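Local structure of sulfate transporter 4.1, chloroplastic (Arabidopsis thaliana, 7LHV) at residues 224-228 / 434-439; 282-286 / 395-399; 549-553 / 593-597. The protein cotransports sulfate with protons across a membrane as an SLC26/SulP-family symporter and may play a role in regulating sulfate assimilation. One frame throughout, in Å; residues are numbered along the deposited sequence.

Contact 1: residues 224-228 / 434-439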
ATOM      1  N   GLN A 224      -5.657   3.602  33.981  1.00 60.90           N
ATOM      2  CA  GLN A 224      -6.237   2.907  35.122  1.00 60.90           C
ATOM      3  C   GLN A 224      -5.615   3.310  36.451  1.00 60.90           C
ATOM      4  O   GLN A 224      -6.187   2.994  37.498  1.00 60.90           O
ATOM      5  CB  GLN A 224      -6.110   1.394  34.936  1.00 60.90           C
ATOM      6  CG  GLN A 224      -6.936   0.860  33.788  1.00 60.90           C
ATOM      7  CD  GLN A 224      -8.420   0.915  34.066  1.00 60.90           C
ATOM      8  OE1 GLN A 224      -8.957   0.096  34.809  1.00 60.90           O
ATOM      9  NE2 GLN A 224      -9.094   1.890  33.469  1.00 60.90           N
ATOM     10  N   ILE A 225      -4.463   3.986  36.443  1.00 66.72           N
ATOM     11  CA  ILE A 225      -3.876   4.437  37.704  1.00 66.72           C
ATOM     12  C   ILE A 225      -4.767   5.458  38.409  1.00 66.72           C
ATOM     13  O   ILE A 225      -4.586   5.719  39.605  1.00 66.72           O
ATOM     14  CB  ILE A 225      -2.462   5.013  37.466  1.00 66.72           C
ATOM     15  CG1 ILE A 225      -1.715   5.194  38.788  1.00 66.72           C
ATOM     16  CG2 ILE A 225      -2.547   6.354  36.781  1.00 66.72           C
ATOM     17  CD1 ILE A 225      -1.405   3.898  39.497  1.00 66.72           C
ATOM     18  N   LYS A 226      -5.739   6.040  37.700  1.00 68.19           N
ATOM     19  CA  LYS A 226      -6.600   7.047  38.314  1.00 68.19           C
ATOM     20  C   LYS A 226      -7.450   6.462  39.434  1.00 68.19           C
ATOM     21  O   LYS A 226      -7.792   7.172  40.385  1.00 68.19           O
ATOM     22  CB  LYS A 226      -7.487   7.700  37.252  1.00 68.19           C
ATOM     23  CG  LYS A 226      -8.651   6.851  36.783  1.00 68.19           C
ATOM     24  CD  LYS A 226      -9.354   7.495  35.604  1.00 68.19           C
ATOM     25  CE  LYS A 226     -10.449   6.600  35.059  1.00 68.19           C
ATOM     26  NZ  LYS A 226     -11.022   7.140  33.797  1.00 68.19           N
ATOM     27  N   TYR A 227      -7.808   5.180  39.338  1.00 68.77           N
ATOM     28  CA  TYR A 227      -8.545   4.545  40.425  1.00 68.77           C
ATOM     29  C   TYR A 227      -7.656   4.352  41.646  1.00 68.77           C
ATOM     30  O   TYR A 227      -8.125   4.451  42.785  1.00 68.77           O
ATOM     31  CB  TYR A 227      -9.121   3.211  39.960  1.00 68.77           C
ATOM     32  CG  TYR A 227     -10.107   3.340  38.826  1.00 68.77           C
ATOM     33  CD1 TYR A 227     -11.418   3.723  39.064  1.00 68.77           C
ATOM     34  CD2 TYR A 227      -9.724   3.095  37.517  1.00 68.77           C
ATOM     35  CE1 TYR A 227     -12.323   3.846  38.031  1.00 68.77           C
ATOM     36  CE2 TYR A 227     -10.621   3.219  36.478  1.00 68.77           C
ATOM     37  CZ  TYR A 227     -11.919   3.595  36.740  1.00 68.77           C
ATOM     38  OH  TYR A 227     -12.819   3.719  35.707  1.00 68.77           O
ATOM     39  N   PHE A 228      -6.375   4.056  41.426  1.00 72.12           N
ATOM     40  CA  PHE A 228      -5.434   3.990  42.537  1.00 72.12           C
ATOM     41  C   PHE A 228      -5.282   5.351  43.199  1.00 72.12           C
ATOM     42  O   PHE A 228      -5.263   5.454  44.430  1.00 72.12           O
ATOM     43  CB  PHE A 228      -4.073   3.493  42.051  1.00 72.12           C
ATOM     44  CG  PHE A 228      -4.008   2.013  41.797  1.00 72.12           C
ATOM     45  CD1 PHE A 228      -5.155   1.275  41.576  1.00 72.12           C
ATOM     46  CD2 PHE A 228      -2.788   1.364  41.773  1.00 72.12           C
ATOM     47  CE1 PHE A 228      -5.084  -0.078  41.336  1.00 72.12           C
ATOM     48  CE2 PHE A 228      -2.714   0.011  41.537  1.00 72.12           C
ATOM     49  CZ  PHE A 228      -3.864  -0.710  41.317  1.00 72.12           C
ATOM     50  N   LEU A 434     -10.648  -3.732  40.407  1.00 60.90           N
ATOM     51  CA  LEU A 434     -10.759  -3.905  38.963  1.00 60.90           C
ATOM     52  C   LEU A 434      -9.632  -3.184  38.236  1.00 60.90           C
ATOM     53  O   LEU A 434      -9.101  -3.685  37.237  1.00 60.90           O
ATOM     54  CB  LEU A 434     -12.120  -3.411  38.479  1.00 60.90           C
ATOM     55  CG  LEU A 434     -13.349  -4.037  39.140  1.00 60.90           C
ATOM     56  CD1 LEU A 434     -14.617  -3.553  38.465  1.00 60.90           C
ATOM     57  CD2 LEU A 434     -13.270  -5.550  39.105  1.00 60.90           C
ATOM     58  N   ALA A 435      -9.254  -1.999  38.722  1.00 60.42           N
ATOM     59  CA  ALA A 435      -8.123  -1.295  38.129  1.00 60.42           C
ATOM     60  C   ALA A 435      -6.840  -2.105  38.265  1.00 60.42           C
ATOM     61  O   ALA A 435      -6.039  -2.176  37.326  1.00 60.42           O
ATOM     62  CB  ALA A 435      -7.959   0.077  38.776  1.00 60.42           C
ATOM     63  N   ALA A 436      -6.628  -2.717  39.431  1.00 58.95           N
ATOM     64  CA  ALA A 436      -5.449  -3.550  39.628  1.00 58.95           C
ATOM     65  C   ALA A 436      -5.475  -4.763  38.710  1.00 58.95           C
ATOM     66  O   ALA A 436      -4.435  -5.183  38.196  1.00 58.95           O
ATOM     67  CB  ALA A 436      -5.350  -3.986  41.089  1.00 58.95           C
ATOM     68  N   ILE A 437      -6.656  -5.341  38.496  1.00 56.30           N
ATOM     69  CA  ILE A 437      -6.767  -6.479  37.585  1.00 56.30           C
ATOM     70  C   ILE A 437      -6.398  -6.065  36.165  1.00 56.30           C
ATOM     71  O   ILE A 437      -5.676  -6.785  35.465  1.00 56.30           O
ATOM     72  CB  ILE A 437      -8.181  -7.085  37.650  1.00 56.30           C
ATOM     73  CG1 ILE A 437      -8.377  -7.826  38.970  1.00 56.30           C
ATOM     74  CG2 ILE A 437      -8.405  -8.028  36.489  1.00 56.30           C
ATOM     75  CD1 ILE A 437      -9.796  -8.248  39.211  1.00 56.30           C
ATOM     76  N   VAL A 438      -6.880  -4.905  35.716  1.00 53.61           N
ATOM     77  CA  VAL A 438      -6.537  -4.431  34.375  1.00 53.61           C
ATOM     78  C   VAL A 438      -5.040  -4.165  34.264  1.00 53.61           C
ATOM     79  O   VAL A 438      -4.406  -4.499  33.253  1.00 53.61           O
ATOM     80  CB  VAL A 438      -7.355  -3.179  34.011  1.00 53.61           C
ATOM     81  CG1 VAL A 438      -6.931  -2.651  32.655  1.00 53.61           C
ATOM     82  CG2 VAL A 438      -8.821  -3.497  33.995  1.00 53.61           C
ATOM     83  N   ILE A 439      -4.454  -3.547  35.290  1.00 55.85           N
ATOM     84  CA  ILE A 439      -3.024  -3.252  35.262  1.00 55.85           C
ATOM     85  C   ILE A 439      -2.214  -4.540  35.195  1.00 55.85           C
ATOM     86  O   ILE A 439      -1.245  -4.643  34.435  1.00 55.85           O
ATOM     87  CB  ILE A 439      -2.632  -2.399  36.480  1.00 55.85           C
ATOM     88  CG1 ILE A 439      -3.187  -0.985  36.340  1.00 55.85           C
ATOM     89  CG2 ILE A 439      -1.127  -2.352  36.635  1.00 55.85           C
ATOM     90  CD1 ILE A 439      -3.012  -0.149  37.580  1.00 55.85           C
TER

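Contact 2: residues 282-286 / 395-399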
ATOM      1  N   GLN A 282       0.196 -24.141  38.036  1.00 94.78           N
ATOM      2  CA  GLN A 282      -0.020 -23.114  37.026  1.00 94.78           C
ATOM      3  C   GLN A 282      -1.458 -22.621  36.973  1.00 94.78           C
ATOM      4  O   GLN A 282      -1.773 -21.763  36.143  1.00 94.78           O
ATOM      5  CB  GLN A 282       0.394 -23.639  35.649  1.00 94.78           C
ATOM      6  CG  GLN A 282      -0.581 -24.637  35.055  1.00 94.78           C
ATOM      7  CD  GLN A 282      -0.089 -25.219  33.749  1.00 94.78           C
ATOM      8  OE1 GLN A 282       0.730 -24.614  33.056  1.00 94.78           O
ATOM      9  NE2 GLN A 282      -0.591 -26.397  33.399  1.00 94.78           N
ATOM     10  N   PHE A 283      -2.338 -23.136  37.830  1.00 92.87           N
ATOM     11  CA  PHE A 283      -3.716 -22.671  37.850  1.00 92.87           C
ATOM     12  C   PHE A 283      -3.864 -21.315  38.525  1.00 92.87           C
ATOM     13  O   PHE A 283      -4.892 -20.656  38.339  1.00 92.87           O
ATOM     14  CB  PHE A 283      -4.610 -23.696  38.550  1.00 92.87           C
ATOM     15  CG  PHE A 283      -4.802 -24.963  37.769  1.00 92.87           C
ATOM     16  CD1 PHE A 283      -5.673 -25.002  36.691  1.00 92.87           C
ATOM     17  CD2 PHE A 283      -4.111 -26.115  38.107  1.00 92.87           C
ATOM     18  CE1 PHE A 283      -5.853 -26.166  35.968  1.00 92.87           C
ATOM     19  CE2 PHE A 283      -4.287 -27.282  37.389  1.00 92.87           C
ATOM     20  CZ  PHE A 283      -5.158 -27.308  36.317  1.00 92.87           C
ATOM     21  N   LEU A 284      -2.857 -20.883  39.287  1.00 84.54           N
ATOM     22  CA  LEU A 284      -2.940 -19.603  39.981  1.00 84.54           C
ATOM     23  C   LEU A 284      -3.146 -18.450  39.012  1.00 84.54           C
ATOM     24  O   LEU A 284      -3.832 -17.478  39.346  1.00 84.54           O
ATOM     25  CB  LEU A 284      -1.681 -19.376  40.815  1.00 84.54           C
ATOM     26  CG  LEU A 284      -1.466 -20.346  41.976  1.00 84.54           C
ATOM     27  CD1 LEU A 284      -0.182 -20.017  42.716  1.00 84.54           C
ATOM     28  CD2 LEU A 284      -2.654 -20.318  42.921  1.00 84.54           C
ATOM     29  N   ARG A 285      -2.572 -18.543  37.807  1.00 80.11           N
ATOM     30  CA  ARG A 285      -2.779 -17.503  36.804  1.00 80.11           C
ATOM     31  C   ARG A 285      -4.260 -17.278  36.539  1.00 80.11           C
ATOM     32  O   ARG A 285      -4.699 -16.141  36.333  1.00 80.11           O
ATOM     33  CB  ARG A 285      -2.068 -17.872  35.503  1.00 80.11           C
ATOM     34  CG  ARG A 285      -0.577 -17.616  35.502  1.00 80.11           C
ATOM     35  CD  ARG A 285       0.014 -17.981  34.155  1.00 80.11           C
ATOM     36  NE  ARG A 285      -0.659 -17.271  33.074  1.00 80.11           N
ATOM     37  CZ  ARG A 285      -0.755 -17.712  31.828  1.00 80.11           C
ATOM     38  NH1 ARG A 285      -0.234 -18.874  31.464  1.00 80.11           N
ATOM     39  NH2 ARG A 285      -1.391 -16.972  30.924  1.00 80.11           N
ATOM     40  N   ALA A 286      -5.047 -18.353  36.533  1.00 73.59           N
ATOM     41  CA  ALA A 286      -6.485 -18.209  36.360  1.00 73.59           C
ATOM     42  C   ALA A 286      -7.168 -17.739  37.632  1.00 73.59           C
ATOM     43  O   ALA A 286      -8.187 -17.042  37.559  1.00 73.59           O
ATOM     44  CB  ALA A 286      -7.092 -19.530  35.904  1.00 73.59           C
ATOM     45  N   ALA A 395      -4.516 -19.008  26.039  1.00 63.67           N
ATOM     46  CA  ALA A 395      -3.405 -19.765  26.602  1.00 63.67           C
ATOM     47  C   ALA A 395      -3.873 -20.613  27.776  1.00 63.67           C
ATOM     48  O   ALA A 395      -3.726 -21.840  27.764  1.00 63.67           O
ATOM     49  CB  ALA A 395      -2.286 -18.817  27.030  1.00 63.67           C
ATOM     50  N   VAL A 396      -4.527 -19.981  28.756  1.00 64.39           N
ATOM     51  CA  VAL A 396      -4.978 -20.700  29.946  1.00 64.39           C
ATOM     52  C   VAL A 396      -5.855 -21.883  29.554  1.00 64.39           C
ATOM     53  O   VAL A 396      -5.794 -22.954  30.168  1.00 64.39           O
ATOM     54  CB  VAL A 396      -5.707 -19.740  30.902  1.00 64.39           C
ATOM     55  CG1 VAL A 396      -6.473 -20.510  31.958  1.00 64.39           C
ATOM     56  CG2 VAL A 396      -4.712 -18.799  31.549  1.00 64.39           C
ATOM     57  N   ASN A 397      -6.668 -21.713  28.514  1.00 66.28           N
ATOM     58  CA  ASN A 397      -7.398 -22.836  27.943  1.00 66.28           C
ATOM     59  C   ASN A 397      -6.440 -23.881  27.378  1.00 66.28           C
ATOM     60  O   ASN A 397      -6.701 -25.086  27.463  1.00 66.28           O
ATOM     61  CB  ASN A 397      -8.345 -22.331  26.857  1.00 66.28           C
ATOM     62  CG  ASN A 397      -9.610 -23.145  26.762  1.00 66.28           C
ATOM     63  OD1 ASN A 397     -10.040 -23.756  27.737  1.00 66.28           O
ATOM     64  ND2 ASN A 397     -10.223 -23.150  25.587  1.00 66.28           N
ATOM     65  N   ASN A 398      -5.333 -23.432  26.781  1.00 69.79           N
ATOM     66  CA  ASN A 398      -4.415 -24.357  26.125  1.00 69.79           C
ATOM     67  C   ASN A 398      -3.721 -25.273  27.127  1.00 69.79           C
ATOM     68  O   ASN A 398      -3.716 -26.496  26.950  1.00 69.79           O
ATOM     69  CB  ASN A 398      -3.387 -23.589  25.295  1.00 69.79           C
ATOM     70  CG  ASN A 398      -2.676 -24.469  24.292  1.00 69.79           C
ATOM     71  OD1 ASN A 398      -3.312 -25.130  23.473  1.00 69.79           O
ATOM     72  ND2 ASN A 398      -1.352 -24.489  24.353  1.00 69.79           N
ATOM     73  N   GLU A 399      -3.127 -24.718  28.191  1.00 74.03           N
ATOM     74  CA  GLU A 399      -2.512 -25.655  29.132  1.00 74.03           C
ATOM     75  C   GLU A 399      -3.521 -26.309  30.065  1.00 74.03           C
ATOM     76  O   GLU A 399      -3.133 -27.181  30.848  1.00 74.03           O
ATOM     77  CB  GLU A 399      -1.383 -25.051  29.990  1.00 74.03           C
ATOM     78  CG  GLU A 399      -1.757 -24.021  31.044  1.00 74.03           C
ATOM     79  CD  GLU A 399      -1.841 -22.627  30.500  1.00 74.03           C
ATOM     80  OE1 GLU A 399      -1.904 -22.485  29.270  1.00 74.03           O
ATOM     81  OE2 GLU A 399      -1.831 -21.672  31.304  1.00 74.03           O
TER

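Contact 3: residues 549-553 / 593-597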
ATOM      1  N   LEU A 549      18.352  -2.236 -17.159  1.00 62.15           N
ATOM      2  CA  LEU A 549      18.674  -2.613 -18.530  1.00 62.15           C
ATOM      3  C   LEU A 549      19.173  -1.422 -19.341  1.00 62.15           C
ATOM      4  O   LEU A 549      19.935  -1.606 -20.298  1.00 62.15           O
ATOM      5  CB  LEU A 549      17.457  -3.256 -19.189  1.00 62.15           C
ATOM      6  CG  LEU A 549      17.035  -4.579 -18.544  1.00 62.15           C
ATOM      7  CD1 LEU A 549      15.806  -5.153 -19.222  1.00 62.15           C
ATOM      8  CD2 LEU A 549      18.176  -5.577 -18.564  1.00 62.15           C
ATOM      9  N   ARG A 550      18.760  -0.203 -18.985  1.00 60.71           N
ATOM     10  CA  ARG A 550      19.256   0.991 -19.657  1.00 60.71           C
ATOM     11  C   ARG A 550      20.650   1.392 -19.200  1.00 60.71           C
ATOM     12  O   ARG A 550      21.296   2.205 -19.873  1.00 60.71           O
ATOM     13  CB  ARG A 550      18.302   2.167 -19.433  1.00 60.71           C
ATOM     14  CG  ARG A 550      17.029   2.120 -20.254  1.00 60.71           C
ATOM     15  CD  ARG A 550      16.067   3.207 -19.807  1.00 60.71           C
ATOM     16  NE  ARG A 550      14.935   3.351 -20.713  1.00 60.71           N
ATOM     17  CZ  ARG A 550      13.789   3.936 -20.388  1.00 60.71           C
ATOM     18  NH1 ARG A 550      13.587   4.435 -19.180  1.00 60.71           N
ATOM     19  NH2 ARG A 550      12.825   4.020 -21.297  1.00 60.71           N
ATOM     20  N   GLU A 551      21.110   0.882 -18.056  1.00 68.00           N
ATOM     21  CA  GLU A 551      22.490   1.148 -17.655  1.00 68.00           C
ATOM     22  C   GLU A 551      23.476   0.703 -18.728  1.00 68.00           C
ATOM     23  O   GLU A 551      24.536   1.313 -18.901  1.00 68.00           O
ATOM     24  CB  GLU A 551      22.810   0.468 -16.323  1.00 68.00           C
ATOM     25  CG  GLU A 551      22.073   1.042 -15.132  1.00 68.00           C
ATOM     26  CD  GLU A 551      22.415   0.329 -13.841  1.00 68.00           C
ATOM     27  OE1 GLU A 551      23.132  -0.693 -13.899  1.00 68.00           O
ATOM     28  OE2 GLU A 551      21.972   0.789 -12.769  1.00 68.00           O
ATOM     29  N   TYR A 552      23.142  -0.354 -19.469  1.00 69.82           N
ATOM     30  CA  TYR A 552      24.019  -0.808 -20.545  1.00 69.82           C
ATOM     31  C   TYR A 552      24.025   0.174 -21.712  1.00 69.82           C
ATOM     32  O   TYR A 552      25.072   0.406 -22.328  1.00 69.82           O
ATOM     33  CB  TYR A 552      23.601  -2.208 -20.986  1.00 69.82           C
ATOM     34  CG  TYR A 552      23.577  -3.169 -19.823  1.00 69.82           C
ATOM     35  CD1 TYR A 552      24.758  -3.638 -19.266  1.00 69.82           C
ATOM     36  CD2 TYR A 552      22.380  -3.571 -19.251  1.00 69.82           C
ATOM     37  CE1 TYR A 552      24.745  -4.500 -18.190  1.00 69.82           C
ATOM     38  CE2 TYR A 552      22.358  -4.432 -18.174  1.00 69.82           C
ATOM     39  CZ  TYR A 552      23.544  -4.892 -17.647  1.00 69.82           C
ATOM     40  OH  TYR A 552      23.530  -5.752 -16.575  1.00 69.82           O
ATOM     41  N   GLU A 553      22.874   0.779 -22.019  1.00 72.04           N
ATOM     42  CA  GLU A 553      22.857   1.843 -23.018  1.00 72.04           C
ATOM     43  C   GLU A 553      23.693   3.027 -22.564  1.00 72.04           C
ATOM     44  O   GLU A 553      24.395   3.649 -23.368  1.00 72.04           O
ATOM     45  CB  GLU A 553      21.430   2.301 -23.294  1.00 72.04           C
ATOM     46  CG  GLU A 553      20.419   1.199 -23.365  1.00 72.04           C
ATOM     47  CD  GLU A 553      19.015   1.735 -23.455  1.00 72.04           C
ATOM     48  OE1 GLU A 553      18.771   2.847 -22.947  1.00 72.04           O
ATOM     49  OE2 GLU A 553      18.153   1.039 -24.021  1.00 72.04           O
ATOM     50  N   LEU A 593      12.789  -1.496 -24.736  1.00 66.30           N
ATOM     51  CA  LEU A 593      14.223  -1.729 -24.585  1.00 66.30           C
ATOM     52  C   LEU A 593      14.822  -2.370 -25.826  1.00 66.30           C
ATOM     53  O   LEU A 593      15.966  -2.075 -26.184  1.00 66.30           O
ATOM     54  CB  LEU A 593      14.516  -2.576 -23.345  1.00 66.30           C
ATOM     55  CG  LEU A 593      14.607  -1.893 -21.976  1.00 66.30           C
ATOM     56  CD1 LEU A 593      15.782  -0.936 -21.978  1.00 66.30           C
ATOM     57  CD2 LEU A 593      13.352  -1.146 -21.593  1.00 66.30           C
ATOM     58  N   TYR A 594      14.080  -3.250 -26.502  1.00 67.97           N
ATOM     59  CA  TYR A 594      14.596  -3.808 -27.747  1.00 67.97           C
ATOM     60  C   TYR A 594      14.780  -2.724 -28.801  1.00 67.97           C
ATOM     61  O   TYR A 594      15.787  -2.706 -29.519  1.00 67.97           O
ATOM     62  CB  TYR A 594      13.669  -4.897 -28.274  1.00 67.97           C
ATOM     63  CG  TYR A 594      14.006  -5.291 -29.688  1.00 67.97           C
ATOM     64  CD1 TYR A 594      15.174  -5.979 -29.974  1.00 67.97           C
ATOM     65  CD2 TYR A 594      13.172  -4.952 -30.742  1.00 67.97           C
ATOM     66  CE1 TYR A 594      15.493  -6.333 -31.265  1.00 67.97           C
ATOM     67  CE2 TYR A 594      13.484  -5.302 -32.038  1.00 67.97           C
ATOM     68  CZ  TYR A 594      14.645  -5.992 -32.294  1.00 67.97           C
ATOM     69  OH  TYR A 594      14.960  -6.344 -33.586  1.00 67.97           O
ATOM     70  N   GLN A 595      13.809  -1.814 -28.915  1.00 71.75           N
ATOM     71  CA  GLN A 595      13.944  -0.723 -29.874  1.00 71.75           C
ATOM     72  C   GLN A 595      15.123   0.176 -29.522  1.00 71.75           C
ATOM     73  O   GLN A 595      15.896   0.576 -30.402  1.00 71.75           O
ATOM     74  CB  GLN A 595      12.647   0.082 -29.938  1.00 71.75           C
ATOM     75  CG  GLN A 595      11.498  -0.664 -30.596  1.00 71.75           C
ATOM     76  CD  GLN A 595      10.184   0.077 -30.492  1.00 71.75           C
ATOM     77  OE1 GLN A 595      10.007   0.931 -29.625  1.00 71.75           O
ATOM     78  NE2 GLN A 595       9.251  -0.248 -31.378  1.00 71.75           N
ATOM     79  N   GLU A 596      15.287   0.495 -28.235  1.00 68.78           N
ATOM     80  CA  GLU A 596      16.417   1.323 -27.825  1.00 68.78           C
ATOM     81  C   GLU A 596      17.748   0.613 -28.052  1.00 68.78           C
ATOM     82  O   GLU A 596      18.761   1.269 -28.316  1.00 68.78           O
ATOM     83  CB  GLU A 596      16.274   1.729 -26.360  1.00 68.78           C
ATOM     84  CG  GLU A 596      15.095   2.639 -26.072  1.00 68.78           C
ATOM     85  CD  GLU A 596      14.920   2.911 -24.591  1.00 68.78           C
ATOM     86  OE1 GLU A 596      15.796   2.503 -23.802  1.00 68.78           O
ATOM     87  OE2 GLU A 596      13.905   3.533 -24.213  1.00 68.78           O
ATOM     88  N   TYR A 597      17.769  -0.716 -27.935  1.00 67.64           N
ATOM     89  CA  TYR A 597      18.987  -1.471 -28.213  1.00 67.64           C
ATOM     90  C   TYR A 597      19.312  -1.468 -29.701  1.00 67.64           C
ATOM     91  O   TYR A 597      20.484  -1.387 -30.085  1.00 67.64           O
ATOM     92  CB  TYR A 597      18.845  -2.897 -27.687  1.00 67.64           C
ATOM     93  CG  TYR A 597      19.020  -3.010 -26.190  1.00 67.64           C
ATOM     94  CD1 TYR A 597      19.720  -2.048 -25.482  1.00 67.64           C
ATOM     95  CD2 TYR A 597      18.486  -4.078 -25.487  1.00 67.64           C
ATOM     96  CE1 TYR A 597      19.881  -2.144 -24.117  1.00 67.64           C
ATOM     97  CE2 TYR A 597      18.644  -4.180 -24.121  1.00 67.64           C
ATOM     98  CZ  TYR A 597      19.343  -3.211 -23.442  1.00 67.64           C
ATOM     99  OH  TYR A 597      19.507  -3.304 -22.081  1.00 67.64           O
TER

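Contact 1: residues 224-228 / 434-439
Phe228 and Ala435 meet where helices 206-229 and 431-443 cross in the helical membrane domain of this SLC26/SulP transporter. The short segments run more nearly antiparallel than parallel, with a signed crossing angle of -140°. Gln224 and Ala435 bring their CA atoms to 5.5 Å, a closeness that fits the small methyl side chain of Ala435.

Aromatic contacts come from the Phe228 ring, which is used in two ways. Ile439 CD1 sits over one face in a CH-pi contact, 4.2 Å from the ring centroid and 23° off the ring normal. Ala436 CB lies in the plane of the same ring, at its edge, 3.6 Å from Phe228 CZ.

Further packing gathers round the Ala435 methyl: Ala435 CB is 3.5 Å from Tyr227 CB, and the Phe228 ring and Gln224 O also touch it. Outside the pair, helix 255-277 continues this apolar layer: Phe258 touches Phe228 and Leu265 touches Ile439.

Gln224 contributes across the contact by packing, with no hydrogen bond between the two segments. It crosses Val438 at about a right angle, with Gln224 CG 3.7 Å from Val438 CG1. Its chain bends at chi2 (-70°), which carries the amide across the valine rather than straight on; NE2 ends in the plane of the Tyr227 ring, at its edge, while Gln224 OE1 lies 3.7 Å from Val438 CG2.

Contact 2: residues 282-286 / 395-399
Arg285 and Glu399 approach with their side chains at about a right angle and their guanidinium and carboxylate planes 28° apart. The resulting salt bridge, Arg285 NH1 to Glu399 OE2 at 3.2 Å, is electrostatic: the oxygen stands far off the guanidinium plane, where no N-H reaches toward it. The bend of the arginine at chi3 (55°) turns the guanidinium so that Val396 CG2 lies over one of its faces, 3.8 Å from Arg285 NH2, while Ala395 CB stands more distantly at its edge.

Val396 serves two partners. CG1 is anti to the backbone N and meets Ala286 CB at 4.1 Å, leaving CG2 for the arginine; Met108 of helix 91-119 also touches this valine.

Gln282 and Glu399 run alongside one another with opposite headings, amide and carboxylate planes 45° apart. What the amide touches is the aliphatic part of the glutamate: Gln282 OE1 is 3.3 Å from Glu399 CG, and Gln282 NE2 is 3.5 Å from that same carbon. Glu399 is thus approached by the amide at its methylene groups and by the arginine at its carboxylate.

The contact joins the residues leading into and opening helix 284-300 to the C-terminal half of the short helix 391-399. This helix follows strand 388-389, which pairs with strand 149-150 ahead of helix 153-166, consistent with the paired strand-and-short-helix elements of the SLC26/SulP membrane fold.

Contact 3: residues 549-553 / 593-597
Arg550 NH2 donates to Glu596 OE2 at 3.1 Å, through the syn lone pair of the oxygen and with an N-H...O angle of 155°. Arg550 NE adds a weak bond to Glu596 OE1 at 3.3 Å, making a two-point salt bridge in which guanidinium and carboxylate are nearly coplanar, 14° apart. Stretched out rather than folded, the Arg550 chain reaches directly to Glu596, and on the way its CG packs 3.7 Å from Leu593 CD1. Ala357 of the second subunit touches both Arg550 and Glu596.

Glu553 OE2 is modelled 2.8 Å from Glu596 OE1, and the charge of Arg550 would probably offset this proximity of two acids. A leucine in place of Arg550 would probably leave the Glu596 carboxylate without its cation beside Glu553, and freer to turn.

Glu553 CG meets the Tyr597 ring at its edge, 3.5 Å from Tyr597 CE1. The Tyr597 hydroxyl is directed at Leu549 O, although the modelled separation is too short to be relied on.

The axes of segments 549-553 and 593-597 lie 10° apart; the helices that carry them, 542-560 and 584-599, are the connections of successive beta-alpha-beta crossovers in the STAS domain. Tyr552 packs on strand 527-533 and Tyr597 on strand 603-606.

Overall arrangement
Contacts 1 and 2 belong to the membrane domain, with centres about 22 Å apart and nearest atoms about 9 Å apart. Contact 2 is nested in sequence within the loop that contact 1 closes, and residues of both pack on helices 91-119 and 255-277, which places them in the same membrane domain. Contact 3 follows both in sequence, in the STAS domain with its four-stranded mixed sheet. Its centre lies about 67 Å from that of contact 1 and 64 Å from that of contact 2, across the centre of the chain. Contacts 1 and 2 thus describe packing within the transport domain, whereas contact 3 describes the STAS domain, where it meets the second subunit of the dimer.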